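Local coordinates for protein luciferase-like monooxygenase (Streptomyces bottropensis, PDB 4US5) that probably acts as a flavin-dependent monooxygenase of the bacterial luciferase family, oxidising paired donors with incorporation or reduction of molecular oxygen, at residues S28-A32 with L62-I66; P87-A91 with L144-L148; V227-E231 with S325-L329; R238-T242 with P259-V265. All coordinates share one frame; numbering follows the deposited sequence.

Contact 1. Residues S28-A32 with L62-I66; sequences SIELA and LIARI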
loop_
_atom_site.group_PDB
_atom_site.type_symbol
_atom_site.label_atom_id
_atom_site.label_comp_id
_atom_site.label_asym_id
_atom_site.label_seq_id
_atom_site.Cartn_x
_atom_site.Cartn_y
_atom_site.Cartn_z
ATOM N N SER B 28 2.761 2.694 -15.943
ATOM C CA SER B 28 3.861 2.661 -14.944
ATOM C C SER B 28 4.402 1.308 -14.816
ATOM O O SER B 28 5.623 1.083 -14.794
ATOM C CB SER B 28 3.371 3.131 -13.560
ATOM O OG SER B 28 3.018 4.490 -13.596
ATOM N N ILE B 29 3.505 0.340 -14.762
ATOM C CA ILE B 29 3.923 -1.056 -14.694
ATOM C C ILE B 29 4.716 -1.503 -15.925
ATOM O O ILE B 29 5.767 -2.149 -15.802
ATOM C CB ILE B 29 2.675 -1.959 -14.500
ATOM C CG1 ILE B 29 2.030 -1.641 -13.160
ATOM C CG2 ILE B 29 3.040 -3.428 -14.582
ATOM C CD1 ILE B 29 0.619 -2.202 -12.986
ATOM N N GLU B 30 4.231 -1.121 -17.104
ATOM C CA GLU B 30 4.908 -1.411 -18.343
ATOM C C GLU B 30 6.316 -0.796 -18.391
ATOM O O GLU B 30 7.313 -1.463 -18.764
ATOM C CB GLU B 30 4.120 -0.868 -19.530
ATOM C CG GLU B 30 4.657 -1.414 -20.845
ATOM C CD GLU B 30 3.849 -1.016 -22.072
ATOM O OE1 GLU B 30 2.975 -0.101 -21.978
ATOM O OE2 GLU B 30 4.135 -1.620 -23.157
ATOM N N LEU B 31 6.421 0.431 -17.941
ATOM C CA LEU B 31 7.726 1.102 -17.898
ATOM C C LEU B 31 8.652 0.429 -16.912
ATOM O O LEU B 31 9.845 0.245 -17.190
ATOM C CB LEU B 31 7.573 2.580 -17.599
ATOM C CG LEU B 31 8.860 3.372 -17.477
ATOM C CD1 LEU B 31 9.672 3.321 -18.760
ATOM C CD2 LEU B 31 8.546 4.816 -17.086
ATOM N N ALA B 32 8.134 0.027 -15.756
ATOM C CA ALA B 32 8.947 -0.659 -14.772
ATOM C C ALA B 32 9.483 -2.018 -15.278
ATOM O O ALA B 32 10.614 -2.347 -15.040
ATOM C CB ALA B 32 8.168 -0.869 -13.494
ATOM N N LEU B 62 1.376 1.277 -5.567
ATOM C CA LEU B 62 2.020 0.960 -6.828
ATOM C C LEU B 62 3.365 0.208 -6.640
ATOM O O LEU B 62 3.691 -0.662 -7.413
ATOM C CB LEU B 62 2.208 2.242 -7.663
ATOM C CG LEU B 62 2.442 2.060 -9.157
ATOM C CD1 LEU B 62 1.345 1.286 -9.839
ATOM C CD2 LEU B 62 2.666 3.379 -9.886
ATOM N N ILE B 63 4.109 0.538 -5.578
ATOM C CA ILE B 63 5.309 -0.191 -5.225
ATOM C C ILE B 63 5.001 -1.662 -4.972
ATOM O O ILE B 63 5.691 -2.568 -5.487
ATOM C CB ILE B 63 6.025 0.446 -4.018
ATOM C CG1 ILE B 63 6.516 1.848 -4.398
ATOM C CG2 ILE B 63 7.167 -0.431 -3.551
ATOM C CD1 ILE B 63 6.732 2.715 -3.212
ATOM N N ALA B 64 3.969 -1.925 -4.212
ATOM C CA ALA B 64 3.592 -3.302 -3.895
ATOM C C ALA B 64 3.316 -4.107 -5.170
ATOM O O ALA B 64 3.656 -5.296 -5.263
ATOM C CB ALA B 64 2.365 -3.277 -3.000
ATOM N N ARG B 65 2.700 -3.468 -6.148
ATOM C CA ARG B 65 2.415 -4.128 -7.414
ATOM C C ARG B 65 3.656 -4.276 -8.279
ATOM O O ARG B 65 3.934 -5.345 -8.807
ATOM C CB ARG B 65 1.339 -3.374 -8.164
ATOM C CG ARG B 65 1.067 -3.886 -9.588
ATOM C CD ARG B 65 0.666 -5.357 -9.600
ATOM N NE ARG B 65 0.332 -5.761 -10.954
ATOM C CZ ARG B 65 -0.749 -5.389 -11.628
ATOM N NH1 ARG B 65 -1.716 -4.713 -11.048
ATOM N NH2 ARG B 65 -0.873 -5.728 -12.920
ATOM N N ILE B 66 4.379 -3.179 -8.458
ATOM C CA ILE B 66 5.517 -3.181 -9.378
ATOM C C ILE B 66 6.636 -4.107 -8.929
ATOM O O ILE B 66 7.269 -4.739 -9.770
ATOM C CB ILE B 66 6.053 -1.741 -9.630
ATOM C CG1 ILE B 66 5.025 -0.993 -10.508
ATOM C CG2 ILE B 66 7.460 -1.776 -10.219
ATOM C CD1 ILE B 66 5.322 0.460 -10.732
#
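Ile29 and Ile66 meet across two neighbouring helices of the TIM-barrel shell, 21-38 and 59-68, whose axes run 10.6 Å apart here at a crossing angle of -46°. Most of the packing is apolar. The two isoleucines pass each other slantwise, CG1 of Ile29 lying 4.1 Å from CG1 of Ile66. The CG2 branch of Ile66, anti to the backbone N, presses on Ala32 CB at 3.5 Å, tight for two carbons. CD2 of Leu62 closes the other end against Ser28 CB at 3.7 Å. Phe43 of strand 42-45 touches Ala32 and Ile66, and Val45 touches Leu62, which joins this layer to the sheet.

A second kind of contact sets carbon against charge. The Arg65 chain bends at chi2 (58°) and crosses Ile29 at about a right angle, which puts Ile29 CD1 over the centre of one guanidinium face, 3.7 Å above its plane. The nitrogens have other partners: NE forms a salt bridge with Glu69, and NH1 a hydrogen bond with the hydroxyl of Tyr101 of the second subunit.

Ser28 OG likewise turns to Glu11 and to the carbonyl of Ser24, residues that bind a sodium ion about 3 Å from the Ser28 side chain. Since no hydrogen bond joins the two segments, apolar packing and the methyl over the guanidinium face account for the contact, while polar groups serve partners around them.

Contact 2. Residues P87-A91 with L144-L148; sequences PLKVA and LRAYL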
loop_
_atom_site.group_PDB
_atom_site.type_symbol
_atom_site.label_atom_id
_atom_site.label_comp_id
_atom_site.label_asym_id
_atom_site.label_seq_id
_atom_site.Cartn_x
_atom_site.Cartn_y
_atom_site.Cartn_z
ATOM N N PRO B 87 5.397 8.424 11.521
ATOM C CA PRO B 87 6.564 7.653 11.133
ATOM C C PRO B 87 6.460 6.151 11.416
ATOM O O PRO B 87 7.043 5.368 10.697
ATOM C CB PRO B 87 7.698 8.304 11.931
ATOM C CG PRO B 87 7.228 9.711 12.127
ATOM C CD PRO B 87 5.762 9.584 12.366
ATOM N N LEU B 88 5.677 5.746 12.418
ATOM C CA LEU B 88 5.487 4.340 12.682
ATOM C C LEU B 88 4.681 3.673 11.561
ATOM O O LEU B 88 4.996 2.584 11.127
ATOM C CB LEU B 88 4.771 4.126 13.998
ATOM C CG LEU B 88 4.394 2.679 14.311
ATOM C CD1 LEU B 88 5.606 1.757 14.297
ATOM C CD2 LEU B 88 3.681 2.629 15.639
ATOM N N LYS B 89 3.627 4.336 11.140
ATOM C CA LYS B 89 2.834 3.833 10.010
ATOM C C LYS B 89 3.690 3.651 8.789
ATOM O O LYS B 89 3.644 2.613 8.138
ATOM C CB LYS B 89 1.677 4.771 9.718
ATOM C CG LYS B 89 0.870 4.420 8.465
ATOM C CD LYS B 89 0.357 2.997 8.466
ATOM C CE LYS B 89 -0.551 2.759 7.255
ATOM N NZ LYS B 89 -1.109 1.377 7.229
ATOM N N VAL B 90 4.465 4.653 8.430
ATOM C CA VAL B 90 5.353 4.518 7.289
ATOM C C VAL B 90 6.328 3.337 7.440
ATOM O O VAL B 90 6.565 2.581 6.491
ATOM C CB VAL B 90 6.095 5.841 7.009
ATOM C CG1 VAL B 90 7.113 5.691 5.875
ATOM C CG2 VAL B 90 5.096 6.928 6.648
ATOM N N ALA B 91 6.924 3.215 8.622
ATOM C CA ALA B 91 7.826 2.114 8.910
ATOM C C ALA B 91 7.145 0.762 8.721
ATOM O O ALA B 91 7.707 -0.133 8.111
ATOM C CB ALA B 91 8.381 2.248 10.332
ATOM N N LEU B 144 11.518 7.795 12.192
ATOM C CA LEU B 144 11.363 6.698 11.216
ATOM C C LEU B 144 12.553 5.765 11.304
ATOM O O LEU B 144 12.403 4.564 11.336
ATOM C CB LEU B 144 11.223 7.282 9.813
ATOM C CG LEU B 144 11.190 6.313 8.646
ATOM C CD1 LEU B 144 10.099 5.267 8.835
ATOM C CD2 LEU B 144 10.965 7.111 7.368
ATOM N N ARG B 145 13.758 6.331 11.282
ATOM C CA ARG B 145 14.988 5.521 11.347
ATOM C C ARG B 145 15.005 4.684 12.632
ATOM O O ARG B 145 15.366 3.515 12.594
ATOM C CB ARG B 145 16.211 6.460 11.205
ATOM C CG ARG B 145 17.579 5.878 10.964
ATOM C CD ARG B 145 18.577 7.046 10.957
ATOM N NE ARG B 145 19.420 7.072 9.779
ATOM C CZ ARG B 145 20.258 8.069 9.488
ATOM N NH1 ARG B 145 20.351 9.124 10.277
ATOM N NH2 ARG B 145 21.010 7.997 8.403
ATOM N N ALA B 146 14.529 5.249 13.738
ATOM C CA ALA B 146 14.450 4.539 15.002
ATOM C C ALA B 146 13.428 3.409 14.947
ATOM O O ALA B 146 13.669 2.315 15.439
ATOM C CB ALA B 146 14.106 5.498 16.142
ATOM N N TYR B 147 12.282 3.650 14.313
ATOM C CA TYR B 147 11.297 2.573 14.187
ATOM C C TYR B 147 11.809 1.447 13.311
ATOM O O TYR B 147 11.476 0.284 13.522
ATOM C CB TYR B 147 9.980 3.103 13.647
ATOM C CG TYR B 147 9.164 3.896 14.644
ATOM C CD1 TYR B 147 8.873 3.386 15.899
ATOM C CD2 TYR B 147 8.633 5.110 14.298
ATOM C CE1 TYR B 147 8.073 4.084 16.777
ATOM C CE2 TYR B 147 7.856 5.828 15.166
ATOM C CZ TYR B 147 7.591 5.317 16.408
ATOM O OH TYR B 147 6.815 6.014 17.241
ATOM N N LEU B 148 12.635 1.771 12.343
ATOM C CA LEU B 148 13.234 0.772 11.474
ATOM C C LEU B 148 14.427 0.032 12.122
ATOM O O LEU B 148 14.975 -0.876 11.533
ATOM C CB LEU B 148 13.665 1.401 10.132
ATOM C CG LEU B 148 12.479 1.858 9.263
ATOM C CD1 LEU B 148 12.967 2.694 8.097
ATOM C CD2 LEU B 148 11.701 0.639 8.752
#
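Leu144 lies against the first turn of helix 87-100, where two outer helices of the TIM barrel, 87-100 and 134-147, pack together. Its CG stands anti to the backbone N (chi1 174°), and from there the CD1 branch reaches the other helix, coming 3.6 Å from the carbonyl O of Pro87 and 3.8 Å from CB of Ala91. The same methyl also meets Val90 CG1 more loosely, while CB of Leu144 faces CB of Pro87. Leu107 and Ile109 of strand 105-110 touch Leu144 as well, linking this pair of helices to the barrel sheet.

One turn further on, Tyr147 directs its ring across the start of the opposite helix. Its CB rests on Ala91 CB at 3.8 Å, and the ring then runs out past Pro87 to Leu88, whose side chain crosses it at about a right angle. Leu88 CB sits over one ring face in a CH-pi contact, 3.9 Å from the ring centroid and 20° off the normal, while Leu88 CD1 packs near Tyr147 CD1. Ala122 of the second subunit packs against both Leu88 and Tyr147, so the aromatic contact is part of the subunit interface.

Leu148 follows at the end of the segment. It adds one branch to the small surface of Ala91, which thus receives Leu144, Tyr147 and Leu148 together: Leu148 CD2 approaches Ala91 CB to 4.0 Å.

Contact 3. Residues V227-E231 with S325-L329; sequences VCCAE and SYRLL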
loop_
_atom_site.group_PDB
_atom_site.type_symbol
_atom_site.label_atom_id
_atom_site.label_comp_id
_atom_site.label_asym_id
_atom_site.label_seq_id
_atom_site.Cartn_x
_atom_site.Cartn_y
_atom_site.Cartn_z
ATOM N N VAL B 227 14.185 13.996 -18.727
ATOM C CA VAL B 227 14.819 13.774 -20.002
ATOM C C VAL B 227 13.765 13.451 -21.034
ATOM O O VAL B 227 12.835 12.685 -20.767
ATOM C CB VAL B 227 15.815 12.610 -19.949
ATOM C CG1 VAL B 227 16.506 12.405 -21.291
ATOM C CG2 VAL B 227 16.819 12.816 -18.833
ATOM N N CYS B 228 13.917 14.047 -22.207
ATOM C CA CYS B 228 13.082 13.750 -23.351
ATOM C C CYS B 228 13.993 13.402 -24.526
ATOM O O CYS B 228 14.591 14.288 -25.162
ATOM C CB CYS B 228 12.216 14.977 -23.657
ATOM S SG CYS B 228 11.063 14.740 -25.005
ATOM N N CYS B 229 14.175 12.099 -24.753
ATOM C CA CYS B 229 15.122 11.588 -25.737
ATOM C C CYS B 229 14.377 10.914 -26.910
ATOM O O CYS B 229 13.371 10.211 -26.717
ATOM C CB CYS B 229 16.086 10.619 -25.083
ATOM S SG CYS B 229 17.336 9.952 -26.198
ATOM N N ALA B 230 14.829 11.179 -28.131
ATOM C CA ALA B 230 14.293 10.505 -29.321
ATOM C C ALA B 230 15.449 10.343 -30.296
ATOM O O ALA B 230 16.544 10.800 -30.019
ATOM C CB ALA B 230 13.199 11.299 -29.953
ATOM N N GLU B 231 15.208 9.627 -31.388
ATOM C CA GLU B 231 16.310 9.216 -32.259
ATOM C C GLU B 231 17.060 10.421 -32.820
ATOM O O GLU B 231 18.241 10.341 -33.026
ATOM C CB GLU B 231 15.805 8.302 -33.360
ATOM C CG GLU B 231 16.926 7.610 -34.130
ATOM C CD GLU B 231 17.637 6.506 -33.320
ATOM O OE1 GLU B 231 17.016 5.420 -33.158
ATOM O OE2 GLU B 231 18.810 6.707 -32.859
ATOM N N SER B 325 12.098 6.702 -25.389
ATOM C CA SER B 325 13.042 7.571 -24.680
ATOM C C SER B 325 13.886 6.779 -23.704
ATOM O O SER B 325 15.123 6.852 -23.728
ATOM C CB SER B 325 12.297 8.751 -24.006
ATOM O OG SER B 325 13.218 9.656 -23.385
ATOM N N TYR B 326 13.249 5.919 -22.888
ATOM C CA TYR B 326 13.971 5.143 -21.940
ATOM C C TYR B 326 14.846 4.051 -22.565
ATOM O O TYR B 326 15.891 3.720 -22.027
ATOM C CB TYR B 326 13.008 4.554 -20.852
ATOM C CG TYR B 326 12.545 5.582 -19.860
ATOM C CD1 TYR B 326 11.412 6.332 -20.087
ATOM C CD2 TYR B 326 13.234 5.799 -18.658
ATOM C CE1 TYR B 326 10.972 7.295 -19.173
ATOM C CE2 TYR B 326 12.797 6.768 -17.749
ATOM C CZ TYR B 326 11.673 7.508 -18.018
ATOM O OH TYR B 326 11.203 8.441 -17.067
ATOM N N ARG B 327 14.376 3.452 -23.669
ATOM C CA ARG B 327 15.163 2.475 -24.425
ATOM C C ARG B 327 16.427 3.110 -25.000
ATOM O O ARG B 327 17.507 2.580 -24.867
ATOM C CB ARG B 327 14.351 1.932 -25.594
ATOM C CG ARG B 327 13.432 0.827 -25.230
ATOM C CD ARG B 327 13.189 -0.063 -26.459
ATOM N NE ARG B 327 11.998 -0.847 -26.288
ATOM C CZ ARG B 327 11.995 -2.072 -25.776
ATOM N NH1 ARG B 327 13.137 -2.643 -25.403
ATOM N NH2 ARG B 327 10.841 -2.730 -25.634
ATOM N N LEU B 328 16.265 4.262 -25.603
ATOM C CA LEU B 328 17.409 4.977 -26.219
ATOM C C LEU B 328 18.418 5.406 -25.177
ATOM O O LEU B 328 19.639 5.292 -25.384
ATOM C CB LEU B 328 16.924 6.187 -27.005
ATOM C CG LEU B 328 16.128 5.927 -28.259
ATOM C CD1 LEU B 328 15.512 7.220 -28.747
ATOM C CD2 LEU B 328 16.987 5.263 -29.356
ATOM N N LEU B 329 17.935 5.816 -23.995
ATOM C CA LEU B 329 18.836 6.169 -22.909
ATOM C C LEU B 329 19.654 4.978 -22.377
ATOM O O LEU B 329 20.842 5.111 -22.089
ATOM C CB LEU B 329 18.066 6.817 -21.731
ATOM C CG LEU B 329 17.601 8.238 -21.905
ATOM C CD1 LEU B 329 16.613 8.620 -20.785
ATOM C CD2 LEU B 329 18.812 9.159 -21.908
HETATM O O HOH W 1 12.948 9.813 -20.685
#
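Ser325 binds the end of barrel strand 221-229 from helix 319-332, which crosses it almost perpendicularly (85°) with axes 7.9 Å apart. Starting at Ser325 CB, the side chain first meets the carbonyl O of Cys229 at 3.3 Å. With chi1 at -176°, OG is turned away from its own N and brought to the backbone of the strand, where it accepts the Cys229 N-H at 3.0 Å with an angle of 156° at the hydrogen. The hydroxyl also has a water as partner, at 2.7 Å; that water donates to the carbonyl O of Val227 and lies over one face of the Tyr326 ring, toward its rim.

Apolar groups flank this polar centre. Val227 CG1 and Leu329 CD1 meet tip to tip at 3.8 Å, and Leu328 CB packs on Cys229 SG. Beyond the strand, Leu328 CD1 comes up to the Ala230 backbone, and its sister methyl CD2 approaches Glu231 OE1.

Val227 and Cys228 also bond through their backbones to strands 309-313 and 286-289. One serine hydroxyl and one water therefore satisfy strand polar groups in a buried setting, fixing the final helix to the barrel by hydrogen bonds as well as by apolar contact.

Contact 4. Residues R238-T242 with P259-V265; sequences RVYAT and PPADLAV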
loop_
_atom_site.group_PDB
_atom_site.type_symbol
_atom_site.label_atom_id
_atom_site.label_comp_id
_atom_site.label_asym_id
_atom_site.label_seq_id
_atom_site.Cartn_x
_atom_site.Cartn_y
_atom_site.Cartn_z
ATOM N N ARG B 238 9.836 17.594 -30.912
ATOM C CA ARG B 238 8.417 17.339 -31.080
ATOM C C ARG B 238 7.823 16.716 -29.782
ATOM O O ARG B 238 6.808 17.192 -29.264
ATOM C CB ARG B 238 8.162 16.404 -32.250
ATOM C CG ARG B 238 6.716 15.939 -32.400
ATOM C CD ARG B 238 6.546 14.867 -33.476
ATOM N NE ARG B 238 5.234 14.218 -33.307
ATOM C CZ ARG B 238 4.968 13.184 -32.514
ATOM N NH1 ARG B 238 5.930 12.530 -31.879
ATOM N NH2 ARG B 238 3.721 12.747 -32.423
ATOM N N VAL B 239 8.467 15.676 -29.285
ATOM C CA VAL B 239 7.990 14.992 -28.041
ATOM C C VAL B 239 8.013 15.995 -26.832
ATOM O O VAL B 239 7.100 16.010 -25.996
ATOM C CB VAL B 239 8.818 13.711 -27.751
ATOM C CG1 VAL B 239 8.353 13.047 -26.451
ATOM C CG2 VAL B 239 8.701 12.733 -28.907
ATOM N N TYR B 240 9.011 16.876 -26.802
ATOM C CA TYR B 240 9.179 17.876 -25.745
ATOM C C TYR B 240 8.116 18.979 -25.753
ATOM O O TYR B 240 7.879 19.607 -24.746
ATOM C CB TYR B 240 10.572 18.528 -25.911
ATOM C CG TYR B 240 10.941 19.565 -24.912
ATOM C CD1 TYR B 240 10.812 19.341 -23.537
ATOM C CD2 TYR B 240 11.523 20.774 -25.328
ATOM C CE1 TYR B 240 11.197 20.298 -22.612
ATOM C CE2 TYR B 240 11.943 21.724 -24.400
ATOM C CZ TYR B 240 11.781 21.481 -23.058
ATOM O OH TYR B 240 12.167 22.445 -22.162
ATOM N N ALA B 241 7.469 19.185 -26.887
ATOM C CA ALA B 241 6.477 20.240 -27.020
ATOM C C ALA B 241 5.323 20.100 -26.018
ATOM O O ALA B 241 4.799 21.089 -25.515
ATOM C CB ALA B 241 5.948 20.273 -28.442
ATOM N N THR B 242 4.923 18.862 -25.738
ATOM C CA THR B 242 3.973 18.570 -24.666
ATOM C C THR B 242 4.326 19.271 -23.370
ATOM O O THR B 242 3.485 19.946 -22.742
ATOM C CB THR B 242 3.932 17.042 -24.424
ATOM O OG1 THR B 242 3.324 16.420 -25.547
ATOM C CG2 THR B 242 3.197 16.656 -23.136
ATOM N N PRO B 259 -0.808 17.580 -22.818
ATOM C CA PRO B 259 -1.321 17.635 -24.199
ATOM C C PRO B 259 -0.543 16.763 -25.213
ATOM O O PRO B 259 0.667 16.495 -25.038
ATOM C CB PRO B 259 -1.172 19.104 -24.558
ATOM C CG PRO B 259 -0.017 19.591 -23.740
ATOM C CD PRO B 259 -0.080 18.809 -22.444
ATOM N N PRO B 260 -1.209 16.370 -26.309
ATOM C CA PRO B 260 -0.511 15.579 -27.332
ATOM C C PRO B 260 0.579 16.386 -28.005
ATOM O O PRO B 260 0.452 17.610 -28.126
ATOM C CB PRO B 260 -1.627 15.168 -28.314
ATOM C CG PRO B 260 -2.895 15.750 -27.811
ATOM C CD PRO B 260 -2.631 16.612 -26.616
ATOM N N ALA B 261 1.626 15.695 -28.456
ATOM C CA ALA B 261 2.812 16.341 -28.991
ATOM C C ALA B 261 2.505 17.234 -30.201
ATOM O O ALA B 261 2.963 18.371 -30.271
ATOM C CB ALA B 261 3.867 15.292 -29.349
ATOM N N ASP B 262 1.783 16.701 -31.171
ATOM C CA ASP B 262 1.558 17.438 -32.440
ATOM C C ASP B 262 0.735 18.697 -32.215
ATOM O O ASP B 262 1.094 19.777 -32.688
ATOM C CB ASP B 262 0.943 16.525 -33.491
ATOM C CG ASP B 262 1.931 15.480 -33.996
ATOM O OD1 ASP B 262 3.128 15.807 -34.143
ATOM O OD2 ASP B 262 1.516 14.343 -34.256
ATOM N N LEU B 263 -0.302 18.585 -31.417
ATOM C CA LEU B 263 -1.059 19.757 -30.985
ATOM C C LEU B 263 -0.162 20.759 -30.273
ATOM O O LEU B 263 -0.247 21.978 -30.499
ATOM C CB LEU B 263 -2.172 19.338 -30.036
ATOM C CG LEU B 263 -3.148 20.415 -29.505
ATOM C CD1 LEU B 263 -4.491 19.802 -29.096
ATOM C CD2 LEU B 263 -2.581 21.193 -28.331
ATOM N N ALA B 264 0.680 20.259 -29.373
ATOM C CA ALA B 264 1.582 21.139 -28.641
ATOM C C ALA B 264 2.576 21.851 -29.561
ATOM O O ALA B 264 2.888 23.008 -29.343
ATOM C CB ALA B 264 2.322 20.354 -27.540
ATOM N N VAL B 265 3.083 21.161 -30.569
ATOM C CA VAL B 265 4.033 21.771 -31.509
ATOM C C VAL B 265 3.372 22.989 -32.156
ATOM O O VAL B 265 3.927 24.102 -32.118
ATOM C CB VAL B 265 4.503 20.781 -32.586
ATOM C CG1 VAL B 265 5.243 21.508 -33.735
ATOM C CG2 VAL B 265 5.430 19.737 -31.978
#
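Arg238 and Asp262 face each other across helices 233-251 and 261-268, which cross nearly at right angles with their axes 7.3 Å apart. The stretched arginine chain presents its NE and NH2 flank to the carboxylate, one nitrogen to each oxygen. NE gives the shorter bond, 2.8 Å to Asp262 OD1; NH2 reaches OD2 at 3.3 Å and almost straight, 174° at the hydrogen. Both oxygens lie near the guanidinium plane, yet the donors come from above the carboxylate plane, because the two flat groups are turned 57° against each other. Ala261 CB lies over the centre of one guanidinium face. NH1, which takes no part in this grip, forms a salt bridge with Glu235 in its own helix.

Next to this pair, small side chains let the backbones come close. Ala241 CB packs on Val265 CG2 at 3.6 Å and on Ala264 CB, and the latter methyl also nestles against the Ala241 carbonyl.

At the other end, Thr242 slants across Pro259. Its OG1 stands beside the backbone N, anti to the carbonyl carbon (chi1 -69°), from where it donates to the Pro259 carbonyl O at 2.7 Å. That carbonyl lies just before the N-cap residue Pro260, so the bond probably helps fix the chain where it enters helix 261-268.

A solvent-accessible ion pair at one end and a buried hydroxyl-carbonyl bond at the other thus bracket an alanine-lined crossing, probably fixing how the short helix sits on the longer one.

Overall arrangement
From the N terminus, contact 1 closes first, joining helices 21-38 and 59-68 around strand 42-45. Contact 2 follows in series, bringing helix 134-147 back to helix 87-100 over 52 intervening residues; both contacts reach the second subunit. The loop of contact 3 is the longest, running from strand 221-229 to the last helix, 319-332, and it contains the short loop of contact 4, in which helix 261-268 folds onto helix 233-251. Contacts 3 and 4 touch through Cys228 against Val239 and Tyr240. Contact 3 also meets contact 1, Tyr326 packing on Leu31, which brings the last barrel helix beside the first. Contact 2 lies across the chain's centre from contacts 3 and 4.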